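Local atomic coordinates of CupA (Streptococcus pneumoniae, PDB entry 4F2E), a protein that binds copper(I) at a two-metal site in a cupredoxin fold and acts as a copper chaperone, probably in copper resistance. Residues A[84-88]-A[89-93]; A[18-21]-A[22-26]; A[63-66]-A[67-70]. All coordinates share one frame; numbering follows the deposited sequence.

Contact 1: residues A[84-88]-A[89-93]. With CU1 (copper (I) ion), chain C; CU1 (copper (I) ion), chain B.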
ATOM      1  N   PHE A  84      -2.053   1.255  -6.676  1.00 11.14           N
ATOM      2  CA  PHE A  84      -2.663   2.025  -5.608  1.00 10.74           C
ATOM      3  C   PHE A  84      -2.392   3.493  -5.861  1.00 11.46           C
ATOM      4  O   PHE A  84      -1.494   3.844  -6.625  1.00 10.09           O
ATOM      5  CB  PHE A  84      -2.255   1.555  -4.196  1.00 11.69           C
ATOM      6  CG  PHE A  84      -0.779   1.650  -3.885  1.00 10.41           C
ATOM      7  CD1 PHE A  84      -0.253   2.781  -3.276  1.00 11.51           C
ATOM      8  CD2 PHE A  84       0.065   0.578  -4.136  1.00 10.54           C
ATOM      9  CE1 PHE A  84       1.092   2.855  -2.956  1.00 11.72           C
ATOM     10  CE2 PHE A  84       1.416   0.645  -3.823  1.00 11.29           C
ATOM     11  CZ  PHE A  84       1.930   1.785  -3.229  1.00 12.43           C
ATOM     12  N   ALA A  85      -3.202   4.349  -5.258  1.00  9.69           N
ATOM     13  CA  ALA A  85      -3.119   5.771  -5.536  1.00  9.40           C
ATOM     14  C   ALA A  85      -3.839   6.560  -4.465  1.00 10.08           C
ATOM     15  O   ALA A  85      -4.539   5.994  -3.625  1.00 10.29           O
ATOM     16  CB  ALA A  85      -3.716   6.076  -6.901  1.00 10.73           C
ATOM     17  N   CYS A  86      -3.657   7.872  -4.487  1.00  9.75           N
ATOM     18  CA  CYS A  86      -4.408   8.739  -3.597  1.00 10.07           C
ATOM     19  C   CYS A  86      -5.846   8.819  -4.092  1.00 10.92           C
ATOM     20  O   CYS A  86      -6.175   8.299  -5.160  1.00 11.28           O
ATOM     21  CB  CYS A  86      -3.785  10.129  -3.546  1.00 10.84           C
ATOM     22  SG  CYS A  86      -3.988  11.059  -5.076  1.00 10.07           S
ATOM     23  N   GLY A  87      -6.698   9.477  -3.316  1.00 11.16           N
ATOM     24  CA  GLY A  87      -8.100   9.604  -3.669  1.00 11.84           C
ATOM     25  C   GLY A  87      -8.366  10.406  -4.933  1.00 12.10           C
ATOM     26  O   GLY A  87      -9.482  10.384  -5.454  1.00 14.13           O
ATOM     27  N   MET A  88      -7.349  11.113  -5.426  1.00 10.43           N
ATOM     28  CA  MET A  88      -7.477  11.923  -6.640  1.00 11.36           C
ATOM     29  C   MET A  88      -6.878  11.244  -7.867  1.00 10.76           C
ATOM     30  O   MET A  88      -6.950  11.779  -8.973  1.00 12.28           O
ATOM     31  CB  MET A  88      -6.786  13.275  -6.464  1.00 11.75           C
ATOM     32  CG  MET A  88      -7.252  14.081  -5.275  1.00 12.85           C
ATOM     33  SD  MET A  88      -6.536  15.735  -5.309  1.00 11.85           S
ATOM     34  CE  MET A  88      -7.382  16.450  -6.724  1.00 13.48           C
ATOM     35  N   ASN A  89      -6.267  10.081  -7.667  1.00 10.15           N
ATOM     36  CA  ASN A  89      -5.563   9.385  -8.743  1.00 10.30           C
ATOM     37  C   ASN A  89      -4.442  10.258  -9.309  1.00 10.22           C
ATOM     38  O   ASN A  89      -4.182  10.245 -10.510  1.00 12.66           O
ATOM     39  CB  ASN A  89      -6.539   8.968  -9.851  1.00 11.65           C
ATOM     40  CG  ASN A  89      -5.996   7.848 -10.726  1.00 10.54           C
ATOM     41  OD1 ASN A  89      -5.134   7.076 -10.306  1.00 11.59           O
ATOM     42  ND2 ASN A  89      -6.512   7.750 -11.948  1.00 12.28           N
ATOM     43  N   MET A  90      -3.782  11.013  -8.432  1.00 10.52           N
ATOM     44  CA  MET A  90      -2.670  11.881  -8.826  1.00 10.14           C
ATOM     45  C   MET A  90      -1.321  11.327  -8.380  1.00 11.56           C
ATOM     46  O   MET A  90      -0.321  11.474  -9.086  1.00 13.63           O
ATOM     47  CB  MET A  90      -2.840  13.285  -8.240  1.00 10.11           C
ATOM     48  CG  MET A  90      -3.919  14.123  -8.910  1.00 11.76           C
ATOM     49  SD  MET A  90      -4.114  15.768  -8.180  1.00 11.68           S
ATOM     50  CE  MET A  90      -2.494  16.465  -8.479  1.00 12.34           C
ATOM     51  N   MET A  91      -1.298  10.718  -7.197  1.00 10.94           N
ATOM     52  CA  MET A  91      -0.093  10.096  -6.657  1.00 10.07           C
ATOM     53  C   MET A  91      -0.264   8.586  -6.716  1.00 10.85           C
ATOM     54  O   MET A  91      -1.333   8.075  -6.381  1.00 11.45           O
ATOM     55  CB  MET A  91       0.110  10.522  -5.207  1.00 12.09           C
ATOM     56  CG  MET A  91       0.093  12.023  -4.991  1.00 15.24           C
ATOM     57  SD  MET A  91       1.721  12.753  -5.197  1.00 29.47           S
ATOM     58  CE  MET A  91       1.880  12.794  -6.973  1.00 17.38           C
ATOM     59  N   HIS A  92       0.787   7.871  -7.115  1.00 11.78           N
ATOM     60  CA  HIS A  92       0.647   6.462  -7.477  1.00 11.06           C
ATOM     61  C   HIS A  92       1.673   5.517  -6.866  1.00 11.53           C
ATOM     62  O   HIS A  92       2.785   5.913  -6.513  1.00 12.35           O
ATOM     63  CB  HIS A  92       0.702   6.312  -8.997  1.00 13.45           C
ATOM     64  CG  HIS A  92      -0.233   7.223  -9.724  1.00 11.81           C
ATOM     65  ND1 HIS A  92      -1.557   6.909  -9.943  1.00 13.08           N
ATOM     66  CD2 HIS A  92      -0.038   8.442 -10.279  1.00 14.16           C
ATOM     67  CE1 HIS A  92      -2.136   7.894 -10.607  1.00 12.73           C
ATOM     68  NE2 HIS A  92      -1.238   8.838 -10.820  1.00 14.36           N
ATOM     69  N   GLY A  93       1.275   4.255  -6.769  1.00 10.86           N
ATOM     70  CA  GLY A  93       2.158   3.172  -6.384  1.00 10.26           C
ATOM     71  C   GLY A  93       1.777   1.913  -7.140  1.00 10.87           C
ATOM     72  O   GLY A  93       0.706   1.835  -7.744  1.00 10.43           O
TER
HETATM   73 CU   CU1 C 202      -4.297  15.757  -5.868  1.00 13.40          CU
HETATM   74 CU   CU1 B 201      -3.425  13.074  -4.476  1.00 12.38          CU
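M88 and M90 run alongside each other and hold one copper(I) ion between their thioether sulfurs, each SD 2.3 Å from the metal. Both chains leave beside their backbone N and reach the ion with SD; M88 CE packs 3.6 Å from M90 SD. C49 SG is a further ligand of this ion. The thiolate of C86 binds the second copper(I), SG to metal 2.2 Å, with C49 also a ligand. Its SG lies between its own backbone N and carbonyl carbon (chi1 70°), turned into the loop, where the amides of M90 and M91 both donate to it in nearly straight bonds (N-H...S 162° and 167°); M88 N adds a weak one. Such a net of N-H donors would be expected to stabilise the thiolate. This metal-binding loop joins strands 80-86 and 92-97 of the cupredoxin fold, the same connection that carries copper ligands in classical cupredoxins. Its shape is set by a type I turn from C86 to N89, closed by N89 N to C86 O (3.1 Å), and by C86 N to M91 O (3.0 Å). Further back, F84 and G93 form a hydrogen-bonded antiparallel pair, and G93 CA lies over one face of the F84 ring, 3.6 Å from its centroid, while F55 meets the same ring from strand 52-55.

Contact 2: residues A[18-21]-A[22-26]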
ATOM      1  N   VAL A  18       4.833   1.950   4.289  1.00 10.73           N
ATOM      2  CA  VAL A  18       4.893   2.941   3.225  1.00 11.67           C
ATOM      3  C   VAL A  18       4.787   4.332   3.828  1.00 11.17           C
ATOM      4  O   VAL A  18       3.833   4.632   4.538  1.00 12.43           O
ATOM      5  CB  VAL A  18       3.765   2.729   2.196  1.00 10.54           C
ATOM      6  CG1 VAL A  18       3.806   3.806   1.117  1.00 11.92           C
ATOM      7  CG2 VAL A  18       3.869   1.346   1.578  1.00 14.49           C
ATOM      8  N   GLU A  19       5.783   5.170   3.560  1.00 10.44           N
ATOM      9  CA  GLU A  19       5.761   6.549   4.018  1.00 11.02           C
ATOM     10  C   GLU A  19       4.993   7.403   3.025  1.00 10.08           C
ATOM     11  O   GLU A  19       5.237   7.334   1.819  1.00 11.77           O
ATOM     12  CB  GLU A  19       7.184   7.087   4.176  1.00 11.39           C
ATOM     13  CG  GLU A  19       7.240   8.520   4.681  1.00 15.87           C
ATOM     14  CD  GLU A  19       8.656   9.010   4.905  1.00 29.85           C
ATOM     15  OE1 GLU A  19       9.525   8.181   5.251  1.00 35.71           O
ATOM     16  OE2 GLU A  19       8.901  10.223   4.734  1.00 27.94           O
ATOM     17  N   VAL A  20       4.051   8.190   3.533  1.00 10.97           N
ATOM     18  CA  VAL A  20       3.296   9.106   2.693  1.00 11.78           C
ATOM     19  C   VAL A  20       3.942  10.480   2.781  1.00 11.48           C
ATOM     20  O   VAL A  20       3.769  11.207   3.760  1.00 10.45           O
ATOM     21  CB  VAL A  20       1.816   9.174   3.102  1.00 10.00           C
ATOM     22  CG1 VAL A  20       1.033  10.060   2.130  1.00 11.73           C
ATOM     23  CG2 VAL A  20       1.219   7.773   3.161  1.00 12.88           C
ATOM     24  N   MET A  21       4.713  10.808   1.753  1.00 12.58           N
ATOM     25  CA  MET A  21       5.428  12.068   1.682  1.00 11.88           C
ATOM     26  C   MET A  21       5.637  12.398   0.213  1.00 11.68           C
ATOM     27  O   MET A  21       6.422  11.736  -0.471  1.00 13.60           O
ATOM     28  CB  MET A  21       6.776  11.954   2.397  1.00 14.47           C
ATOM     29  CG  MET A  21       7.635  13.201   2.285  1.00 15.32           C
ATOM     30  SD  MET A  21       6.988  14.580   3.252  1.00 20.71           S
ATOM     31  CE  MET A  21       7.415  14.056   4.908  1.00 27.80           C
ATOM     32  N   GLY A  22       4.907  13.395  -0.279  1.00 13.78           N
ATOM     33  CA  GLY A  22       4.980  13.774  -1.680  1.00 15.58           C
ATOM     34  C   GLY A  22       4.735  12.574  -2.571  1.00 15.58           C
ATOM     35  O   GLY A  22       5.372  12.403  -3.612  1.00 18.19           O
ATOM     36  N   GLY A  23       3.792  11.739  -2.157  1.00 12.30           N
ATOM     37  CA  GLY A  23       3.573  10.460  -2.798  1.00 12.40           C
ATOM     38  C   GLY A  23       3.857   9.352  -1.805  1.00  9.49           C
ATOM     39  O   GLY A  23       3.707   9.540  -0.599  1.00 11.92           O
ATOM     40  N   TYR A  24       4.284   8.203  -2.312  1.00 10.20           N
ATOM     41  CA  TYR A  24       4.490   7.031  -1.475  1.00 11.04           C
ATOM     42  C   TYR A  24       5.899   6.516  -1.669  1.00 12.05           C
ATOM     43  O   TYR A  24       6.373   6.417  -2.794  1.00 12.37           O
ATOM     44  CB  TYR A  24       3.469   5.946  -1.837  1.00 11.12           C
ATOM     45  CG  TYR A  24       2.070   6.503  -1.868  1.00 11.06           C
ATOM     46  CD1 TYR A  24       1.429   6.859  -0.691  1.00 11.08           C
ATOM     47  CD2 TYR A  24       1.410   6.723  -3.071  1.00 10.51           C
ATOM     48  CE1 TYR A  24       0.162   7.399  -0.701  1.00 10.51           C
ATOM     49  CE2 TYR A  24       0.133   7.263  -3.092  1.00 11.48           C
ATOM     50  CZ  TYR A  24      -0.483   7.598  -1.903  1.00 10.89           C
ATOM     51  OH  TYR A  24      -1.748   8.138  -1.904  1.00 12.36           O
ATOM     52  N   THR A  25       6.581   6.208  -0.574  1.00 10.68           N
ATOM     53  CA  THR A  25       7.880   5.561  -0.678  1.00 11.31           C
ATOM     54  C   THR A  25       7.990   4.464   0.375  1.00 11.11           C
ATOM     55  O   THR A  25       7.750   4.704   1.555  1.00 11.21           O
ATOM     56  CB  THR A  25       9.051   6.571  -0.583  1.00 12.40           C
ATOM     57  OG1 THR A  25      10.274   5.921  -0.951  1.00 12.32           O
ATOM     58  CG2 THR A  25       9.176   7.145   0.823  1.00 13.18           C
ATOM     59  N   PRO A  26       8.310   3.239  -0.060  1.00 10.98           N
ATOM     60  CA  PRO A  26       8.508   2.867  -1.467  1.00 11.67           C
ATOM     61  C   PRO A  26       7.192   2.850  -2.253  1.00 12.11           C
ATOM     62  O   PRO A  26       6.132   2.575  -1.681  1.00 13.52           O
ATOM     63  CB  PRO A  26       9.076   1.450  -1.367  1.00 13.23           C
ATOM     64  CG  PRO A  26       8.495   0.911  -0.103  1.00 13.36           C
ATOM     65  CD  PRO A  26       8.452   2.082   0.842  1.00 11.72           C
TER
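V18 and V20 of one strand meet Y24 of the next around a tight reversal of the chain at M21, G22 and G23. Y24 has CG beside its backbone N and opposite the carbonyl carbon (chi1 -50°), which stands the ring alongside V20. V20 CG2 comes to the ring edge in plane, 4.0 Å from Y24 CD1, while V20 CG1 also comes near Y24 CE1. V18 approaches differently: its CG1, trans to the backbone N at chi1 178°, extends obliquely to the tyrosine, 3.7 Å from Y24 CB, and also nears P26 O. On the other face, E19 CB meets T25 CG2 at 3.9 Å, and the carboxylate of E19 runs on in an extended chain toward K44, with which it makes a long, weak ion pair.

The backbone pairing sets the register of these side chains. E19 and T25 are a hydrogen-bonded antiparallel pair, E19 N to T25 O at 2.8 Å and T25 N to E19 O at 3.0 Å. V20 and Y24 form the adjoining non-hydrogen-bonded pair. Closer to the bend, M21 N donates to G23 O at a less straight 138°. G22 and G23 both have positive phi, and the G23 backbone angles by themselves call for glycine; D45 accepts the amide of G22. V18 and V20 also pack on F41, and both V20 and Y24 touch L50. The arrangement is a beta hairpin of strands 13-20 and 24-31 in the cupredoxin fold, and the side chain of Y24 is about 6 Å from a bound copper(I).

Contact 3: residues A[63-66]-A[67-70]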
ATOM      1  N   ASN A  63      -9.587   7.035   4.438  1.00 12.07           N
ATOM      2  CA  ASN A  63      -8.909   8.240   4.886  1.00 11.19           C
ATOM      3  C   ASN A  63      -7.613   7.927   5.623  1.00 12.45           C
ATOM      4  O   ASN A  63      -7.555   7.007   6.437  1.00 15.36           O
ATOM      5  CB  ASN A  63      -9.825   9.053   5.804  1.00 14.63           C
ATOM      6  CG  ASN A  63     -11.001   9.662   5.072  1.00 16.79           C
ATOM      7  OD1 ASN A  63     -11.012   9.744   3.846  1.00 16.83           O
ATOM      8  ND2 ASN A  63     -11.999  10.110   5.829  1.00 20.29           N
ATOM      9  N   LEU A  64      -6.572   8.699   5.329  1.00 12.67           N
ATOM     10  CA  LEU A  64      -5.308   8.598   6.046  1.00 12.75           C
ATOM     11  C   LEU A  64      -5.166   9.791   6.977  1.00 13.99           C
ATOM     12  O   LEU A  64      -5.021  10.918   6.514  1.00 13.65           O
ATOM     13  CB  LEU A  64      -4.133   8.601   5.069  1.00 13.78           C
ATOM     14  CG  LEU A  64      -3.992   7.460   4.068  1.00 12.13           C
ATOM     15  CD1 LEU A  64      -2.703   7.670   3.288  1.00 13.77           C
ATOM     16  CD2 LEU A  64      -3.985   6.113   4.764  1.00 12.09           C
ATOM     17  N   PRO A  65      -5.208   9.553   8.295  1.00 14.47           N
ATOM     18  CA  PRO A  65      -5.062  10.677   9.227  1.00 14.37           C
ATOM     19  C   PRO A  65      -3.637  11.228   9.217  1.00 14.06           C
ATOM     20  O   PRO A  65      -2.676  10.461   9.245  1.00 14.47           O
ATOM     21  CB  PRO A  65      -5.375  10.047  10.591  1.00 20.17           C
ATOM     22  CG  PRO A  65      -6.119   8.782  10.277  1.00 26.28           C
ATOM     23  CD  PRO A  65      -5.529   8.297   8.990  1.00 17.58           C
ATOM     24  N   MET A  66      -3.510  12.549   9.169  1.00 15.94           N
ATOM     25  CA  MET A  66      -2.199  13.189   9.189  1.00 14.04           C
ATOM     26  C   MET A  66      -1.430  12.860  10.468  1.00 14.59           C
ATOM     27  O   MET A  66      -1.989  12.875  11.568  1.00 15.72           O
ATOM     28  CB  MET A  66      -2.341  14.706   9.038  1.00 16.53           C
ATOM     29  CG  MET A  66      -1.033  15.467   9.181  1.00 15.67           C
ATOM     30  SD  MET A  66       0.195  14.994   7.949  1.00 15.51           S
ATOM     31  CE  MET A  66       1.662  15.747   8.642  1.00 20.05           C
ATOM     32  N   GLY A  67      -0.146  12.555  10.314  1.00 13.02           N
ATOM     33  CA  GLY A  67       0.727  12.312  11.448  1.00 16.59           C
ATOM     34  C   GLY A  67       0.479  10.988  12.138  1.00 16.82           C
ATOM     35  O   GLY A  67       0.973  10.754  13.241  1.00 17.98           O
ATOM     36  N   GLU A  68      -0.285  10.117  11.491  1.00 15.77           N
ATOM     37  CA  GLU A  68      -0.611   8.822  12.076  1.00 14.94           C
ATOM     38  C   GLU A  68      -0.419   7.670  11.098  1.00 14.71           C
ATOM     39  O   GLU A  68      -0.253   7.875   9.892  1.00 15.09           O
ATOM     40  CB  GLU A  68      -2.046   8.821  12.606  1.00 16.39           C
ATOM     41  CG  GLU A  68      -2.289   9.844  13.705  1.00 19.82           C
ATOM     42  CD  GLU A  68      -3.710   9.816  14.228  1.00 24.94           C
ATOM     43  OE1 GLU A  68      -4.531   9.046  13.688  1.00 25.54           O
ATOM     44  OE2 GLU A  68      -4.003  10.564  15.184  1.00 28.63           O
ATOM     45  N   GLU A  69      -0.432   6.457  11.638  1.00 16.74           N
ATOM     46  CA  GLU A  69      -0.378   5.251  10.828  1.00 17.94           C
ATOM     47  C   GLU A  69      -1.787   4.787  10.508  1.00 17.62           C
ATOM     48  O   GLU A  69      -2.694   4.887  11.336  1.00 18.04           O
ATOM     49  CB  GLU A  69       0.350   4.129  11.569  1.00 18.25           C
ATOM     50  CG  GLU A  69       1.847   4.304  11.695  1.00 21.67           C
ATOM     51  CD  GLU A  69       2.502   3.107  12.357  1.00 20.89           C
ATOM     52  OE1 GLU A  69       3.714   3.176  12.652  1.00 31.67           O
ATOM     53  OE2 GLU A  69       1.802   2.095  12.581  1.00 25.87           O
ATOM     54  N   TYR A  70      -1.967   4.274   9.301  1.00 14.81           N
ATOM     55  CA  TYR A  70      -3.209   3.617   8.941  1.00 13.00           C
ATOM     56  C   TYR A  70      -2.882   2.359   8.161  1.00 12.78           C
ATOM     57  O   TYR A  70      -2.093   2.399   7.222  1.00 11.81           O
ATOM     58  CB  TYR A  70      -4.101   4.526   8.103  1.00 16.50           C
ATOM     59  CG  TYR A  70      -5.375   3.839   7.688  1.00 15.68           C
ATOM     60  CD1 TYR A  70      -6.491   3.860   8.511  1.00 20.79           C
ATOM     61  CD2 TYR A  70      -5.452   3.143   6.491  1.00 14.32           C
ATOM     62  CE1 TYR A  70      -7.654   3.222   8.147  1.00 22.19           C
ATOM     63  CE2 TYR A  70      -6.617   2.499   6.115  1.00 17.90           C
ATOM     64  CZ  TYR A  70      -7.715   2.544   6.950  1.00 21.08           C
ATOM     65  OH  TYR A  70      -8.882   1.909   6.593  1.00 23.42           O
TER
HETATM   66  O   HOH W   1      -2.408   7.829   8.005  1.00 18.01           O
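The contact is a surface turn that takes the chain from strand 60-63 into strand 69-74, with aliphatic and aromatic packing at its base. P65 to E68 form a type II beta turn, closed by E68 N to P65 O at 3.3 Å. G67 occupies the position of positive phi, as usual in this turn. A water bridges P65 O and E68 O, donating to each at 2.9 Å, so the proline carbonyl accepts two bonds. At the end of the turn, E68 has CG beside its backbone N (chi1 -61°) and an extended chain; its side chain crosses that of P65 at about a right angle, with OE1 3.4 Å from P65 CB.

At the base, Y70 CG is trans to the backbone N (chi1 178°), and the side chain turns back along 63-65. N63 O sits over one ring face, displaced toward the rim. L64 crosses the tyrosine at about a right angle, placing CD2 3.7 Å from Y70 CB, while P65 CD touches that same CB at 4.1 Å. The R43 guanidinium of strand 37-43 bonds through NH1 to L64 O, its backbone pairs with G67 and E68, and L64 packs on F41. Apolar contacts join the arms at the base, whereas the bend relies on backbone and water hydrogen bonds, the E68 carboxylate meeting carbon of P65 without a hydrogen bond within the turn.

All three contacts join neighbouring parts of the chain around a reversal within one cupredoxin domain. Contacts 1 and 2 are partly buried and contact 3 lies at the surface. Y24 ties the first two together: its OH packs 3.2 Å from C86 CA, and strands 24-31 and 92-97 are neighbours in the sheet. V20 of contact 2 likewise touches L64 of contact 3, whereas contacts 1 and 3 stay about 7 Å apart at their nearest atoms. Sulfur and copper chemistry dominates contact 1, apolar packing on a tyrosine edge characterises contact 2, and contact 3 combines packing with a water-bridged turn. Strand 37-43 borders contacts 2 and 3 through F41.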